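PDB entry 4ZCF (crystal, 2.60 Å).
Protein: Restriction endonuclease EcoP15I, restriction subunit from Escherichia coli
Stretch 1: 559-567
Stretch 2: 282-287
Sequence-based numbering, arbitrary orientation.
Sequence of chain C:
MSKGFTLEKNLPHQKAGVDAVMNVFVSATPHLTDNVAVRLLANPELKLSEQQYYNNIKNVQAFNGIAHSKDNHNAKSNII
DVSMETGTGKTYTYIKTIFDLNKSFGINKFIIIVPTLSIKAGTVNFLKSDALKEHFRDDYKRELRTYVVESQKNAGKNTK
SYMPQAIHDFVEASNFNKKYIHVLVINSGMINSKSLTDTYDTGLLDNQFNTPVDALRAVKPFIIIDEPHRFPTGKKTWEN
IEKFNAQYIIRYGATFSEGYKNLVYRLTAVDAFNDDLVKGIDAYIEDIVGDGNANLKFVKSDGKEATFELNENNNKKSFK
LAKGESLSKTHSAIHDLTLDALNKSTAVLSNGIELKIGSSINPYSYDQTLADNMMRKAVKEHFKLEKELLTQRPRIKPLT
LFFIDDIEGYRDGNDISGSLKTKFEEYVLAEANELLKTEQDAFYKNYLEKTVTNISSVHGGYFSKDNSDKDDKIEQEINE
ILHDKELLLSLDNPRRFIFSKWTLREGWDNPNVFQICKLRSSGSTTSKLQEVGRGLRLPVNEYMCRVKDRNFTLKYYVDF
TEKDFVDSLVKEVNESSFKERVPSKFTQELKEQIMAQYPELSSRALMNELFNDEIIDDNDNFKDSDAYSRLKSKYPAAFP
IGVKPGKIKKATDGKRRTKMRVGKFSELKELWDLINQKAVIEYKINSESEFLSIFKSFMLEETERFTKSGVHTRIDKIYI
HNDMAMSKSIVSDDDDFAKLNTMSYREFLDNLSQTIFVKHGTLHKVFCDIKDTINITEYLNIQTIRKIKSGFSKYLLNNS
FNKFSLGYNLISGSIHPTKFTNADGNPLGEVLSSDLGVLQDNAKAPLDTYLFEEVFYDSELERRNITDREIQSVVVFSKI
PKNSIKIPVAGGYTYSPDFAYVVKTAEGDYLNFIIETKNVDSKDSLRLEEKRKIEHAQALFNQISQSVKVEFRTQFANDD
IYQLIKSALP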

# COMPACT_ATOMS: atom_id res chain seq x y z
N ASP C 559 -30.63 -32.07 -20.58
CA ASP C 559 -30.24 -33.11 -21.52
C ASP C 559 -31.27 -34.24 -21.60
O ASP C 559 -32.17 -34.34 -20.76
CB ASP C 559 -28.89 -33.70 -21.05
CG ASP C 559 -27.75 -33.61 -22.04
OD1 ASP C 559 -27.86 -32.83 -23.02
OD2 ASP C 559 -26.72 -34.29 -21.82
N PHE C 560 -31.07 -35.13 -22.59
CA PHE C 560 -31.85 -36.36 -22.78
C PHE C 560 -31.54 -37.25 -21.57
O PHE C 560 -32.40 -38.01 -21.13
CB PHE C 560 -31.44 -37.05 -24.11
CG PHE C 560 -29.98 -37.42 -24.25
CD1 PHE C 560 -29.06 -36.52 -24.76
CD2 PHE C 560 -29.52 -38.68 -23.86
CE1 PHE C 560 -27.70 -36.84 -24.86
CE2 PHE C 560 -28.16 -39.01 -23.96
CZ PHE C 560 -27.26 -38.09 -24.45
N THR C 561 -30.30 -37.12 -21.02
CA THR C 561 -29.76 -37.85 -19.87
C THR C 561 -30.55 -37.64 -18.58
O THR C 561 -30.58 -38.53 -17.73
CB THR C 561 -28.31 -37.45 -19.66
N GLU C 562 -31.18 -36.46 -18.43
CA GLU C 562 -31.97 -36.12 -17.25
C GLU C 562 -33.48 -36.08 -17.57
O GLU C 562 -34.01 -35.04 -17.99
CB GLU C 562 -31.49 -34.80 -16.65
N LYS C 563 -34.17 -37.24 -17.41
CA LYS C 563 -35.60 -37.40 -17.68
C LYS C 563 -36.45 -37.29 -16.41
O LYS C 563 -37.59 -36.82 -16.47
CB LYS C 563 -35.87 -38.72 -18.37
N ASP C 564 -35.89 -37.73 -15.27
CA ASP C 564 -36.56 -37.69 -13.96
C ASP C 564 -36.56 -36.30 -13.31
O ASP C 564 -37.13 -36.16 -12.23
CB ASP C 564 -35.91 -38.71 -13.02
N PHE C 565 -35.94 -35.28 -13.98
CA PHE C 565 -35.76 -33.88 -13.55
C PHE C 565 -36.84 -33.23 -12.66
O PHE C 565 -36.49 -32.73 -11.59
CB PHE C 565 -35.34 -32.96 -14.71
CG PHE C 565 -34.78 -31.63 -14.24
CD1 PHE C 565 -33.45 -31.51 -13.86
CD2 PHE C 565 -35.60 -30.51 -14.15
CE1 PHE C 565 -32.94 -30.29 -13.40
CE2 PHE C 565 -35.09 -29.29 -13.68
CZ PHE C 565 -33.77 -29.19 -13.31
N VAL C 566 -38.11 -33.19 -13.11
CA VAL C 566 -39.19 -32.57 -12.33
C VAL C 566 -39.65 -33.44 -11.14
O VAL C 566 -40.02 -32.91 -10.10
CB VAL C 566 -40.34 -31.92 -13.17
CG1 VAL C 566 -39.99 -31.86 -14.65
CG2 VAL C 566 -41.69 -32.60 -12.96
N ASP C 567 -39.58 -34.78 -11.31
CA ASP C 567 -39.95 -35.77 -10.30
C ASP C 567 -38.88 -35.80 -9.21
O ASP C 567 -39.23 -35.84 -8.03
CB ASP C 567 -40.10 -37.18 -10.94
CG ASP C 567 -40.67 -37.19 -12.35
OD1 ASP C 567 -39.98 -36.70 -13.28
OD2 ASP C 567 -41.80 -37.70 -12.53
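Stretch 2, residues 282-287: DAYIED

Packing of residues 282-287 of EcoP15I restriction subunit chain C, the end of a strand and the residues after it, against the turn and helical segment of 559-567. At least 273 residues of sequence separate any two residues in contact, and the two stretches together bury 360 Å² against each other. They run in opposite senses: Ala283 lies nearest Val566 (CA of Ala283 to CA of Val566, 6.8 Å), whereas Asp287 has reached Phe560 (CA of Asp287 to CA of Phe560, 4.8 Å), so the backbones draw together as stretch 2 proceeds. Stretch 1 opens with a type I turn from Asp559 to Glu562, closed by a hydrogen bond from Glu562 N to Asp559 O (3.3 Å), and ends in a helix that continues beyond Asp567. Asp282, in extended conformation (phi/psi -129/89), points its side chain away and makes no contact; its OD2 is hydrogen-bonded elsewhere in the structure. Ala283 (-78/137) turns its methyl toward stretch 1, where CB meets Phe565 CD2 at 3.6 Å and Val566 CG1 at 3.7 Å. The small side chain thus touches two apolar neighbours at once; its approach to the Phe565 ring is oblique. Tyr284 follows the alternation of the strand and points away, with chi1 in the m well. Ile285, the last strand residue (-102/109), has the largest area covered by the other stretch, 86 Å². Its CA-to-CB bond points sideways, but the end of the side chain comes nearer: CD1 packs on Phe565 CB at 4.0 Å and also lies 3.4 Å from Glu562 O; CG2 is 3.3 Å from that same Glu562 O and 3.3 Å from Asp559 O. Both methyls thus lie close to carbonyl oxygen, in van der Waals contacts rather than polar ones. Glu286 (-92/118) contributes through its backbone, because the end of its side chain leads away. Its carbonyl O stands 3.1 Å from Phe560 N, yet the angle is too poor for a hydrogen bond; the same oxygen lies at the edge of the Phe560 ring, near the ring plane. Asp287, exposed and with chi1 in the t well, ends the stretch beside Phe560, OD2 approaching Phe560 CB at 4.1 Å. No hydrogen bond joins the two stretches among the atoms modelled, although the side chains of Thr561, Glu562, Lys563 and Asp564 are incomplete beyond CB. What remains is apolar packing at Ala283 and Ile285, then close backbone approach at Glu286.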

# COMPACT_ATOMS: atom_id res chain seq x y z
N ASP C 282 -40.16 -24.56 -14.97
CA ASP C 282 -40.68 -25.09 -16.23
C ASP C 282 -39.56 -25.82 -16.97
O ASP C 282 -38.81 -25.21 -17.75
CB ASP C 282 -41.35 -24.01 -17.08
CG ASP C 282 -42.73 -23.59 -16.59
OD1 ASP C 282 -43.45 -24.45 -16.02
OD2 ASP C 282 -43.10 -22.41 -16.79
N ALA C 283 -39.42 -27.12 -16.68
CA ALA C 283 -38.38 -27.99 -17.23
C ALA C 283 -38.60 -28.47 -18.66
O ALA C 283 -39.72 -28.87 -19.02
CB ALA C 283 -38.16 -29.17 -16.31
N TYR C 284 -37.51 -28.43 -19.47
CA TYR C 284 -37.46 -28.85 -20.88
C TYR C 284 -36.41 -29.95 -21.06
O TYR C 284 -35.22 -29.69 -20.84
CB TYR C 284 -37.13 -27.67 -21.80
CG TYR C 284 -38.20 -26.60 -21.85
CD1 TYR C 284 -39.23 -26.67 -22.78
CD2 TYR C 284 -38.15 -25.50 -21.00
CE1 TYR C 284 -40.21 -25.68 -22.85
CE2 TYR C 284 -39.12 -24.50 -21.06
CZ TYR C 284 -40.15 -24.59 -21.99
OH TYR C 284 -41.11 -23.60 -22.05
N ILE C 285 -36.85 -31.16 -21.47
CA ILE C 285 -35.97 -32.31 -21.71
C ILE C 285 -35.76 -32.47 -23.23
O ILE C 285 -36.69 -32.86 -23.95
CB ILE C 285 -36.53 -33.62 -21.07
CG1 ILE C 285 -37.37 -33.40 -19.76
CG2 ILE C 285 -35.48 -34.71 -20.96
CD1 ILE C 285 -36.67 -32.97 -18.45
N GLU C 286 -34.53 -32.17 -23.72
CA GLU C 286 -34.20 -32.24 -25.15
C GLU C 286 -33.61 -33.60 -25.59
O GLU C 286 -32.55 -33.99 -25.12
CB GLU C 286 -33.29 -31.05 -25.55
CG GLU C 286 -32.64 -31.12 -26.92
CD GLU C 286 -33.53 -30.78 -28.11
OE1 GLU C 286 -34.10 -29.66 -28.14
OE2 GLU C 286 -33.57 -31.59 -29.06
N ASP C 287 -34.32 -34.29 -26.51
CA ASP C 287 -33.91 -35.59 -27.06
C ASP C 287 -33.56 -35.45 -28.55
O ASP C 287 -32.84 -34.53 -28.94
CB ASP C 287 -35.03 -36.63 -26.87
CG ASP C 287 -34.55 -38.07 -26.84
OD1 ASP C 287 -34.00 -38.54 -27.87
OD2 ASP C 287 -34.78 -38.75 -25.82